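Local coordinates for lipoprotein (Colwellia psychrerythraea, PDB 3O0Y), which is of unknown function but belongs to the DUF885 family of the Peptidase_MA clan, so it may be related to metallopeptidases, at residues A[271-274]-A[279-282]; A[286-291]-A[513-518]; A[389-392]-A[398-401]; A[522-527]-A[541-546]. All coordinates share one frame; numbering follows the deposited sequence.

Contact 1 of 4, residues A[271-274]-A[279-282]; sequences EARS and WAQP
Arg273 and Gln281 show how one guanidinium can serve several neighbours at once, a carbonyl over its face and an amide oxygen at NH1. The plane of the guanidinium stands 87° from that of the Gln281 amide, so the two flat ends meet almost squarely. Arg273 NH1 lies 3.0 Å from Gln281 OE1, in a weak hydrogen bond bent to 143°. The Arg273 chain runs extended from CG to NE, and only the last torsion (chi4 74°) turns the face of the guanidinium to the Ala280 carbonyl. That residue's carbonyl oxygen sits 3.2 Å above the guanidinium plane, over its centre. It is therefore poorly placed for the NE hydrogen, and its partial negative charge probably acts on the cationic group as a whole. Beside this pair, Arg273 NH2 comes within 3.6 Å of Pro282 CD, while Arg273 CD lies 4.2 Å from Ala280 CB. Stronger polar partners come from another loop: Asn192 O receives Arg273 NH2 and Leu194 O receives Gln281 NE2. Both segments belong to the connection between helices 236-268 and 284-296, which is thus fastened to the link between helices 174-190 and 197-210 and, through Lys197, to the start of the second helix.

Contact 2 of 4, residues A[286-291]-A[513-518]; sequences VYYQDA and GLHDKR
His515 presses its CB against the ring of Tyr288, a worked case in which the CB of a histidine, more than its imidazole, makes the main contact with a face. The CH-pi geometry is nearly ideal: CB of His515 is 3.6 Å from the Tyr288 ring centroid and only 13° off the normal. Tyr288 reaches this spot because its CG is anti to the backbone N (chi1 -171°), which carries the ring straight out from helix 284-296 toward the end of helix 491-515.

The ring-to-ring component is secondary. The imidazole and phenol planes are inclined at 39° with centroids 5.3 Å apart, neither a stack nor an edge-to-face pair, and the nearest atoms are Tyr288 CE1 and His515 CG at 3.9 Å. Apolar packing extends a little further to Asp516, whose CB lies 4.2 Å from Tyr288 CE2.

No hydrogen bond joins the two segments; their buried polar atoms are satisfied by other residues. Tyr288 OH bonds Asp511 OD2, one turn back on helix 491-515. His515 NE2 bonds Tyr546 O, and its ND1 bonds Ile278 N. Within the 513-518 segment, Lys517 NZ forms a salt bridge to Asp516 OD2 at 3.2 Å, on the anti side of the carboxylate.

Two bonds thus fix the rotation of the imidazole, and the bond of Tyr288 OH holds the tip of the phenol, while the two residues pack through carbon. Since one imidazole nitrogen faces a carbonyl oxygen and the other a backbone N-H, the neutral tautomer with its proton on NE2 is probably preferred.

Contact 3 of 4, residues A[389-392]-A[398-401]; sequences KSFP and GAPG
Phe391 offers the face of its ring to the methyl group of Ala399, a plain example of a centred CH-pi interaction. Ala399 CB stands 3.6 Å from the centroid of the Phe391 ring and just 3° from the normal, so it is almost equally far from all six ring carbons. With CG anti to the carbonyl carbon (chi1 -74°), Phe391 sends its ring across toward the 398-401 segment. This is the close-packed part of the contact: the Phe391 ring is buried and also meets the ring of Trp418, their planes inclined at about 20°.

Toward Pro400 the fit is less regular. Its carbonyl oxygen approaches Phe391 CE2 at 3.4 Å, oblique to the ring, and its CG lies 3.9 Å from Phe391 CZ; the two side chains run roughly at right angles. Pro400 itself is exposed, as are Gly398 and Gly401, and its nearest side-chain atom is about 6 Å from a sulfate probably from the crystallisation liquor. Solvent therefore reaches the 398-401 loop, while Phe391 remains covered.

No hydrogen bond connects the two segments directly. They are brought into step through strand 416-419 and the residue after it: Lys389 and Phe391 make backbone bonds to that strand, whereas Asn420 ND2 bonds Pro400 O and, weakly, Ala399 O. The chemistry across the contact is thus mainly apolar, a methyl over the ring face and proline carbons at CZ, with the Pro400 carbonyl oxygen close to CE2 and directional bonding left to the central strand 416-419 and Asn420 just after it.

Contact 4 of 4, residues A[522-527]-A[541-546]; sequences EQAISY and AEIERY. With SO4 (sulfate ion), chain D.
Ile543 points at helix 521-532 and can be followed outward atom by atom as an example of one branched side chain filling the gap between two helices. Its CB lies 4.0 Å from Ile525 CG1. The next carbon, CG1, sits beside the backbone N and packs 3.8 Å from CG1 of Ile525. From there chi2 of -48° bends the chain, so that the terminal CD1 settles 3.8 Å from Ala524 CB. The other branch, CG2, lies 4.0 Å from the same Ala524 methyl, which both branches of the isoleucine touch from the same side. All three residues are buried and the contact is wholly apolar.

The 541-546 helix is polar on another side. Arg545, extended from CG to NE, takes O4 of a sulfate ion at the edge of its guanidinium: NH2 bonds it at 2.7 Å and 156°, whereas NH1 does so only weakly at 3.2 Å. Tyr556 OH, Arg504 and Arg507 complete the grip on the anion. Glu542 OE1 also receives a weak hydrogen bond from Tyr546 OH, and Arg507 joins both atoms to helix 491-515, by a salt bridge to the first and a hydrogen bond to the second.

Helices 521-532 and 536-548 are thus consecutive helices that pack against each other through an aliphatic interface, while Arg545, Arg504 and Arg507, with Tyr556, hold a sulfate probably taken from the crystallisation liquor, consistent with an anion-binding pocket.

Overall arrangement
Contacts 2 and 4 are buried, whereas contacts 1 and 3 are short loop closures, only partly covered. Chemistry follows place: contact 4 joins helices through aliphatic carbon, contact 2 through an aromatic face, contact 3 sets a methyl on a ring beside the small sheet, and contact 1 alone has a hydrogen bond between its segments. Contacts 1, 2 and 4 form a continuous group. Trp279 packs on the backbone of Leu514 and His515, and Leu514 in turn touches Ala524, Ile543 and Tyr546. Contact 3 stands apart, its nearest atoms about 6 Å from contact 4 with its sulfate and about 21 Å from contact 1.

Contact 1 of 4, residues A[271-274]-A[279-282]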
loop_
_atom_site.group_PDB
_atom_site.type_symbol
_atom_site.label_atom_id
_atom_site.label_comp_id
_atom_site.label_asym_id
_atom_site.label_seq_id
_atom_site.Cartn_x
_atom_site.Cartn_y
_atom_site.Cartn_z
ATOM N N GLU A 271 -1.963 27.772 11.222
ATOM C CA GLU A 271 -0.588 27.461 11.577
ATOM C C GLU A 271 0.055 26.537 10.518
ATOM O O GLU A 271 1.285 26.432 10.446
ATOM C CB GLU A 271 -0.512 26.761 12.952
ATOM C CG GLU A 271 -0.975 27.549 14.182
ATOM C CD GLU A 271 -1.425 26.609 15.323
ATOM O OE1 GLU A 271 -0.681 25.640 15.683
ATOM O OE2 GLU A 271 -2.541 26.837 15.856
ATOM N N ALA A 272 -0.784 25.878 9.724
ATOM C CA ALA A 272 -0.294 24.914 8.735
ATOM C C ALA A 272 0.602 25.608 7.716
ATOM O O ALA A 272 0.436 26.774 7.413
ATOM C CB ALA A 272 -1.423 24.218 8.066
ATOM N N ARG A 273 1.594 24.915 7.169
ATOM C CA ARG A 273 2.547 25.668 6.334
ATOM C C ARG A 273 2.173 25.720 4.869
ATOM O O ARG A 273 1.574 24.787 4.314
ATOM C CB ARG A 273 3.946 25.099 6.518
ATOM C CG ARG A 273 4.458 25.286 7.964
ATOM C CD ARG A 273 6.001 25.030 8.062
ATOM N NE ARG A 273 6.523 24.819 9.424
ATOM C CZ ARG A 273 6.340 23.695 10.130
ATOM N NH1 ARG A 273 5.575 22.746 9.652
ATOM N NH2 ARG A 273 6.922 23.535 11.309
ATOM N N SER A 274 2.604 26.776 4.183
ATOM C CA SER A 274 2.413 26.819 2.738
ATOM C C SER A 274 3.418 25.926 2.007
ATOM O O SER A 274 3.145 25.457 0.900
ATOM C CB SER A 274 2.468 28.263 2.230
ATOM O OG SER A 274 3.698 28.796 2.620
ATOM N N TRP A 279 10.850 18.715 4.396
ATOM C CA TRP A 279 12.015 19.497 4.816
ATOM C C TRP A 279 11.572 20.692 5.697
ATOM O O TRP A 279 12.362 21.222 6.556
ATOM C CB TRP A 279 12.776 20.032 3.605
ATOM C CG TRP A 279 11.962 20.948 2.750
ATOM C CD1 TRP A 279 11.182 20.586 1.662
ATOM C CD2 TRP A 279 11.762 22.379 2.912
ATOM N NE1 TRP A 279 10.520 21.678 1.176
ATOM C CE2 TRP A 279 10.868 22.794 1.899
ATOM C CE3 TRP A 279 12.257 23.328 3.805
ATOM C CZ2 TRP A 279 10.444 24.147 1.768
ATOM C CZ3 TRP A 279 11.896 24.670 3.647
ATOM C CH2 TRP A 279 10.998 25.065 2.625
ATOM N N ALA A 280 10.333 21.123 5.510
ATOM C CA ALA A 280 9.850 22.380 6.229
ATOM C C ALA A 280 9.428 22.110 7.679
ATOM O O ALA A 280 9.110 23.055 8.458
ATOM C CB ALA A 280 8.704 23.004 5.490
ATOM N N GLN A 281 9.371 20.827 8.041
ATOM C CA GLN A 281 9.122 20.442 9.419
ATOM C C GLN A 281 10.416 20.547 10.214
ATOM O O GLN A 281 11.517 20.508 9.643
ATOM C CB GLN A 281 8.634 18.995 9.493
ATOM C CG GLN A 281 7.400 18.678 8.689
ATOM C CD GLN A 281 6.089 19.342 9.106
ATOM O OE1 GLN A 281 5.913 19.845 10.242
ATOM N NE2 GLN A 281 5.152 19.368 8.165
ATOM N N PRO A 282 10.313 20.720 11.556
ATOM C CA PRO A 282 11.521 20.642 12.381
ATOM C C PRO A 282 12.170 19.282 12.283
ATOM O O PRO A 282 11.474 18.270 12.359
ATOM C CB PRO A 282 11.012 20.975 13.812
ATOM C CG PRO A 282 9.611 20.694 13.792
ATOM C CD PRO A 282 9.117 20.956 12.374
#

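Contact 2 of 4, residues A[286-291]-A[513-518]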
loop_
_atom_site.group_PDB
_atom_site.type_symbol
_atom_site.label_atom_id
_atom_site.label_comp_id
_atom_site.label_asym_id
_atom_site.label_seq_id
_atom_site.Cartn_x
_atom_site.Cartn_y
_atom_site.Cartn_z
ATOM N N VAL A 286 16.127 15.060 8.499
ATOM C CA VAL A 286 16.458 13.838 9.173
ATOM C C VAL A 286 15.311 12.842 9.077
ATOM O O VAL A 286 15.544 11.646 8.885
ATOM C CB VAL A 286 16.844 14.182 10.656
ATOM C CG1 VAL A 286 16.957 12.896 11.454
ATOM C CG2 VAL A 286 18.140 15.016 10.623
ATOM N N TYR A 287 14.090 13.296 9.224
ATOM C CA TYR A 287 12.944 12.441 8.995
ATOM C C TYR A 287 12.951 11.773 7.607
ATOM O O TYR A 287 12.740 10.559 7.490
ATOM C CB TYR A 287 11.673 13.233 9.160
ATOM C CG TYR A 287 10.423 12.417 8.920
ATOM C CD1 TYR A 287 9.772 11.777 9.949
ATOM C CD2 TYR A 287 9.984 12.175 7.649
ATOM C CE1 TYR A 287 8.638 10.998 9.702
ATOM C CE2 TYR A 287 8.926 11.362 7.385
ATOM C CZ TYR A 287 8.246 10.758 8.408
ATOM O OH TYR A 287 7.138 9.962 8.137
ATOM N N TYR A 288 13.231 12.602 6.595
ATOM C CA TYR A 288 13.220 12.123 5.220
ATOM C C TYR A 288 14.304 11.104 4.996
ATOM O O TYR A 288 14.057 10.071 4.334
ATOM C CB TYR A 288 13.321 13.298 4.231
ATOM C CG TYR A 288 13.093 12.858 2.789
ATOM C CD1 TYR A 288 11.903 12.225 2.424
ATOM C CD2 TYR A 288 14.042 13.127 1.792
ATOM C CE1 TYR A 288 11.696 11.819 1.105
ATOM C CE2 TYR A 288 13.803 12.767 0.477
ATOM C CZ TYR A 288 12.671 12.113 0.159
ATOM O OH TYR A 288 12.462 11.741 -1.167
ATOM N N GLN A 289 15.490 11.317 5.563
ATOM C CA GLN A 289 16.558 10.312 5.412
ATOM C C GLN A 289 16.140 8.936 6.023
ATOM O O GLN A 289 16.373 7.846 5.451
ATOM C CB GLN A 289 17.925 10.796 5.945
ATOM C CG GLN A 289 19.104 9.913 5.458
ATOM C CD GLN A 289 19.322 9.978 3.905
ATOM O OE1 GLN A 289 19.381 8.940 3.128
ATOM N NE2 GLN A 289 19.447 11.208 3.439
ATOM N N ASP A 290 15.447 8.979 7.123
ATOM C CA ASP A 290 14.824 7.778 7.698
ATOM C C ASP A 290 13.747 7.154 6.822
ATOM O O ASP A 290 13.733 5.939 6.643
ATOM C CB ASP A 290 14.256 8.068 9.108
ATOM C CG ASP A 290 13.619 6.806 9.737
ATOM O OD1 ASP A 290 14.377 5.833 10.076
ATOM O OD2 ASP A 290 12.366 6.738 9.722
ATOM N N ALA A 291 12.928 7.997 6.200
ATOM C CA ALA A 291 11.932 7.506 5.253
ATOM C C ALA A 291 12.574 6.821 4.075
ATOM O O ALA A 291 12.086 5.763 3.614
ATOM C CB ALA A 291 10.996 8.582 4.828
ATOM N N GLY A 513 12.325 15.670 -5.147
ATOM C CA GLY A 513 12.074 17.096 -5.524
ATOM C C GLY A 513 11.376 17.852 -4.413
ATOM O O GLY A 513 11.909 18.858 -3.919
ATOM N N LEU A 514 10.196 17.392 -4.066
ATOM C CA LEU A 514 9.389 17.997 -2.998
ATOM C C LEU A 514 10.077 17.985 -1.643
ATOM O O LEU A 514 10.060 18.987 -0.929
ATOM C CB LEU A 514 8.095 17.189 -2.849
ATOM C CG LEU A 514 7.079 17.348 -3.947
ATOM C CD1 LEU A 514 6.108 16.115 -3.913
ATOM C CD2 LEU A 514 6.300 18.637 -3.858
ATOM N N HIS A 515 10.633 16.849 -1.250
ATOM C CA HIS A 515 10.974 16.649 0.157
ATOM C C HIS A 515 12.408 17.047 0.501
ATOM O O HIS A 515 12.715 17.285 1.667
ATOM C CB HIS A 515 10.723 15.197 0.531
ATOM C CG HIS A 515 9.251 14.868 0.575
ATOM N ND1 HIS A 515 8.363 15.592 1.351
ATOM C CD2 HIS A 515 8.506 13.972 -0.115
ATOM C CE1 HIS A 515 7.152 15.089 1.204
ATOM N NE2 HIS A 515 7.214 14.098 0.323
ATOM N N ASP A 516 13.274 17.137 -0.511
ATOM C CA ASP A 516 14.679 17.581 -0.334
ATOM C C ASP A 516 15.096 18.804 -1.152
ATOM O O ASP A 516 15.785 19.706 -0.614
ATOM C CB ASP A 516 15.631 16.418 -0.622
ATOM C CG ASP A 516 17.116 16.820 -0.426
ATOM O OD1 ASP A 516 17.545 16.936 0.707
ATOM O OD2 ASP A 516 17.790 17.073 -1.426
ATOM N N LYS A 517 14.704 18.852 -2.422
ATOM C CA LYS A 517 15.065 19.977 -3.287
ATOM C C LYS A 517 14.127 21.166 -3.164
ATOM O O LYS A 517 14.344 22.179 -3.830
ATOM C CB LYS A 517 15.182 19.539 -4.730
ATOM C CG LYS A 517 16.107 18.405 -4.981
ATOM C CD LYS A 517 17.525 18.676 -4.608
ATOM C CE LYS A 517 18.360 17.452 -5.034
ATOM N NZ LYS A 517 17.717 16.140 -4.499
ATOM N N ARG A 518 13.080 21.022 -2.348
ATOM C CA ARG A 518 12.115 22.079 -2.027
ATOM C C ARG A 518 11.311 22.518 -3.253
ATOM O O ARG A 518 10.845 23.623 -3.317
ATOM C CB ARG A 518 12.855 23.271 -1.385
ATOM C CG ARG A 518 13.648 22.814 -0.151
ATOM C CD ARG A 518 14.241 24.037 0.573
ATOM N NE ARG A 518 15.004 23.580 1.728
ATOM C CZ ARG A 518 15.473 24.378 2.679
ATOM N NH1 ARG A 518 15.283 25.698 2.597
ATOM N NH2 ARG A 518 16.128 23.852 3.708
#

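Contact 3 of 4, residues A[389-392]-A[398-401]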
loop_
_atom_site.group_PDB
_atom_site.type_symbol
_atom_site.label_atom_id
_atom_site.label_comp_id
_atom_site.label_asym_id
_atom_site.label_seq_id
_atom_site.Cartn_x
_atom_site.Cartn_y
_atom_site.Cartn_z
ATOM N N LYS A 389 -12.705 -6.975 -8.546
ATOM C CA LYS A 389 -13.873 -6.190 -8.160
ATOM C C LYS A 389 -13.700 -4.733 -8.587
ATOM O O LYS A 389 -12.600 -4.239 -8.615
ATOM C CB LYS A 389 -14.083 -6.167 -6.656
ATOM C CG LYS A 389 -14.506 -7.521 -6.065
ATOM C CD LYS A 389 -14.817 -7.437 -4.516
ATOM C CE LYS A 389 -16.161 -6.776 -4.176
ATOM N NZ LYS A 389 -16.631 -6.841 -2.662
ATOM N N SER A 390 -14.818 -4.074 -8.912
ATOM C CA SER A 390 -14.777 -2.651 -9.196
ATOM C C SER A 390 -14.914 -1.927 -7.873
ATOM O O SER A 390 -15.647 -2.391 -6.985
ATOM C CB SER A 390 -15.854 -2.241 -10.220
ATOM O OG SER A 390 -17.132 -2.651 -9.787
ATOM N N PHE A 391 -14.292 -0.768 -7.717
ATOM C CA PHE A 391 -14.579 0.054 -6.576
ATOM C C PHE A 391 -16.056 0.446 -6.607
ATOM O O PHE A 391 -16.612 0.731 -7.656
ATOM C CB PHE A 391 -13.749 1.326 -6.553
ATOM C CG PHE A 391 -12.328 1.131 -6.197
ATOM C CD1 PHE A 391 -11.952 0.910 -4.890
ATOM C CD2 PHE A 391 -11.336 1.225 -7.125
ATOM C CE1 PHE A 391 -10.622 0.813 -4.533
ATOM C CE2 PHE A 391 -9.995 1.075 -6.774
ATOM C CZ PHE A 391 -9.635 0.870 -5.489
ATOM N N PRO A 392 -16.719 0.421 -5.441
ATOM C CA PRO A 392 -18.141 0.828 -5.403
ATOM C C PRO A 392 -18.285 2.288 -5.821
ATOM O O PRO A 392 -17.373 3.075 -5.584
ATOM C CB PRO A 392 -18.518 0.695 -3.912
ATOM C CG PRO A 392 -17.429 -0.150 -3.271
ATOM C CD PRO A 392 -16.197 -0.042 -4.146
ATOM N N GLY A 398 -12.742 9.182 -5.005
ATOM C CA GLY A 398 -11.394 9.345 -4.389
ATOM C C GLY A 398 -10.411 8.177 -4.536
ATOM O O GLY A 398 -9.233 8.270 -4.116
ATOM N N ALA A 399 -10.838 7.088 -5.163
ATOM C CA ALA A 399 -10.029 5.852 -5.153
ATOM C C ALA A 399 -8.974 5.885 -6.227
ATOM O O ALA A 399 -9.138 6.523 -7.289
ATOM C CB ALA A 399 -10.933 4.585 -5.334
ATOM N N PRO A 400 -7.914 5.121 -6.029
ATOM C CA PRO A 400 -6.934 4.963 -7.054
ATOM C C PRO A 400 -7.483 4.245 -8.301
ATOM O O PRO A 400 -8.610 3.748 -8.302
ATOM C CB PRO A 400 -5.878 4.070 -6.394
ATOM C CG PRO A 400 -6.583 3.348 -5.432
ATOM C CD PRO A 400 -7.627 4.235 -4.878
ATOM N N GLY A 401 -6.704 4.312 -9.374
ATOM C CA GLY A 401 -7.012 3.603 -10.633
ATOM C C GLY A 401 -7.156 2.114 -10.433
ATOM O O GLY A 401 -8.058 1.482 -11.011
#

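Contact 4 of 4, residues A[522-527]-A[541-546]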
loop_
_atom_site.group_PDB
_atom_site.type_symbol
_atom_site.label_atom_id
_atom_site.label_comp_id
_atom_site.label_asym_id
_atom_site.label_seq_id
_atom_site.Cartn_x
_atom_site.Cartn_y
_atom_site.Cartn_z
ATOM N N GLU A 522 3.216 22.809 -7.167
ATOM C CA GLU A 522 2.867 23.170 -8.546
ATOM C C GLU A 522 3.956 22.798 -9.520
ATOM O O GLU A 522 3.652 22.344 -10.598
ATOM C CB GLU A 522 2.570 24.660 -8.628
ATOM C CG GLU A 522 1.280 25.091 -7.841
ATOM C CD GLU A 522 1.408 25.006 -6.317
ATOM O OE1 GLU A 522 2.519 25.238 -5.726
ATOM O OE2 GLU A 522 0.353 24.644 -5.705
ATOM N N GLN A 523 5.213 22.907 -9.111
ATOM C CA GLN A 523 6.360 22.509 -9.953
ATOM C C GLN A 523 6.359 21.007 -10.146
ATOM O O GLN A 523 6.657 20.507 -11.274
ATOM C CB GLN A 523 7.702 22.983 -9.338
ATOM C CG GLN A 523 7.882 24.477 -9.368
ATOM C CD GLN A 523 8.889 25.010 -8.331
ATOM O OE1 GLN A 523 9.502 24.258 -7.588
ATOM N NE2 GLN A 523 9.098 26.305 -8.334
ATOM N N ALA A 524 6.040 20.271 -9.067
ATOM C CA ALA A 524 6.012 18.810 -9.143
ATOM C C ALA A 524 4.871 18.363 -10.082
ATOM O O ALA A 524 5.053 17.470 -10.933
ATOM C CB ALA A 524 5.849 18.201 -7.702
ATOM N N ILE A 525 3.699 18.996 -9.959
ATOM C CA ILE A 525 2.571 18.669 -10.862
ATOM C C ILE A 525 2.966 18.898 -12.345
ATOM O O ILE A 525 2.768 18.024 -13.204
ATOM C CB ILE A 525 1.319 19.531 -10.527
ATOM C CG1 ILE A 525 0.733 19.132 -9.173
ATOM C CG2 ILE A 525 0.216 19.374 -11.634
ATOM C CD1 ILE A 525 -0.216 20.070 -8.583
ATOM N N SER A 526 3.528 20.066 -12.616
ATOM C CA SER A 526 3.913 20.443 -13.987
ATOM C C SER A 526 4.896 19.437 -14.539
ATOM O O SER A 526 4.707 18.911 -15.635
ATOM C CB SER A 526 4.575 21.823 -14.019
ATOM O OG SER A 526 3.623 22.811 -13.671
ATOM N N TYR A 527 5.916 19.079 -13.742
ATOM C CA TYR A 527 6.962 18.137 -14.220
ATOM C C TYR A 527 6.305 16.797 -14.557
ATOM O O TYR A 527 6.569 16.192 -15.614
ATOM C CB TYR A 527 8.075 17.980 -13.141
ATOM C CG TYR A 527 9.189 17.041 -13.530
ATOM C CD1 TYR A 527 10.165 17.388 -14.468
ATOM C CD2 TYR A 527 9.163 15.703 -13.122
ATOM C CE1 TYR A 527 11.199 16.489 -14.813
ATOM C CE2 TYR A 527 10.078 14.810 -13.581
ATOM C CZ TYR A 527 11.095 15.179 -14.384
ATOM O OH TYR A 527 12.014 14.237 -14.739
ATOM N N ALA A 541 -3.623 14.407 -7.544
ATOM C CA ALA A 541 -3.785 13.459 -6.441
ATOM C C ALA A 541 -2.474 12.750 -6.086
ATOM O O ALA A 541 -2.203 12.505 -4.902
ATOM C CB ALA A 541 -4.883 12.461 -6.750
ATOM N N GLU A 542 -1.657 12.411 -7.091
ATOM C CA GLU A 542 -0.389 11.796 -6.832
ATOM C C GLU A 542 0.554 12.708 -6.064
ATOM O O GLU A 542 1.176 12.314 -5.044
ATOM C CB GLU A 542 0.268 11.373 -8.133
ATOM C CG GLU A 542 -0.464 10.313 -8.883
ATOM C CD GLU A 542 -0.339 8.964 -8.279
ATOM O OE1 GLU A 542 0.751 8.586 -7.739
ATOM O OE2 GLU A 542 -1.368 8.290 -8.329
ATOM N N ILE A 543 0.736 13.924 -6.560
ATOM C CA ILE A 543 1.660 14.854 -5.880
ATOM C C ILE A 543 1.199 15.097 -4.415
ATOM O O ILE A 543 2.000 15.034 -3.484
ATOM C CB ILE A 543 1.787 16.219 -6.653
ATOM C CG1 ILE A 543 2.431 15.981 -8.015
ATOM C CG2 ILE A 543 2.527 17.318 -5.741
ATOM C CD1 ILE A 543 3.718 15.120 -8.037
ATOM N N GLU A 544 -0.107 15.245 -4.175
ATOM C CA GLU A 544 -0.584 15.405 -2.796
ATOM C C GLU A 544 -0.394 14.151 -1.924
ATOM O O GLU A 544 -0.129 14.223 -0.748
ATOM C CB GLU A 544 -2.027 15.921 -2.745
ATOM C CG GLU A 544 -2.105 17.355 -3.440
ATOM C CD GLU A 544 -3.458 18.003 -3.462
ATOM O OE1 GLU A 544 -4.393 17.443 -2.836
ATOM O OE2 GLU A 544 -3.569 19.134 -4.006
ATOM N N ARG A 545 -0.507 12.984 -2.530
ATOM C CA ARG A 545 -0.169 11.724 -1.877
ATOM C C ARG A 545 1.317 11.769 -1.444
ATOM O O ARG A 545 1.624 11.413 -0.301
ATOM C CB ARG A 545 -0.397 10.541 -2.849
ATOM C CG ARG A 545 0.355 9.288 -2.523
ATOM C CD ARG A 545 0.085 8.216 -3.591
ATOM N NE ARG A 545 1.084 7.180 -3.559
ATOM C CZ ARG A 545 1.002 6.090 -4.296
ATOM N NH1 ARG A 545 1.962 5.208 -4.247
ATOM N NH2 ARG A 545 -0.042 5.932 -5.103
ATOM N N TYR A 546 2.206 12.162 -2.339
ATOM C CA TYR A 546 3.671 12.113 -2.053
ATOM C C TYR A 546 3.990 13.039 -0.911
ATOM O O TYR A 546 4.853 12.773 -0.043
ATOM C CB TYR A 546 4.530 12.448 -3.262
ATOM C CG TYR A 546 4.222 11.587 -4.479
ATOM C CD1 TYR A 546 3.662 10.339 -4.381
ATOM C CD2 TYR A 546 4.433 12.090 -5.726
ATOM C CE1 TYR A 546 3.356 9.630 -5.541
ATOM C CE2 TYR A 546 4.124 11.368 -6.883
ATOM C CZ TYR A 546 3.574 10.187 -6.775
ATOM O OH TYR A 546 3.249 9.536 -7.990
HETATM S S SO4 D . 0.608 2.420 -7.088
HETATM O O1 SO4 D . 1.716 2.317 -8.076
HETATM O O2 SO4 D . -0.545 1.796 -7.646
HETATM O O3 SO4 D . 0.892 1.679 -5.835
HETATM O O4 SO4 D . 0.450 3.780 -6.645
#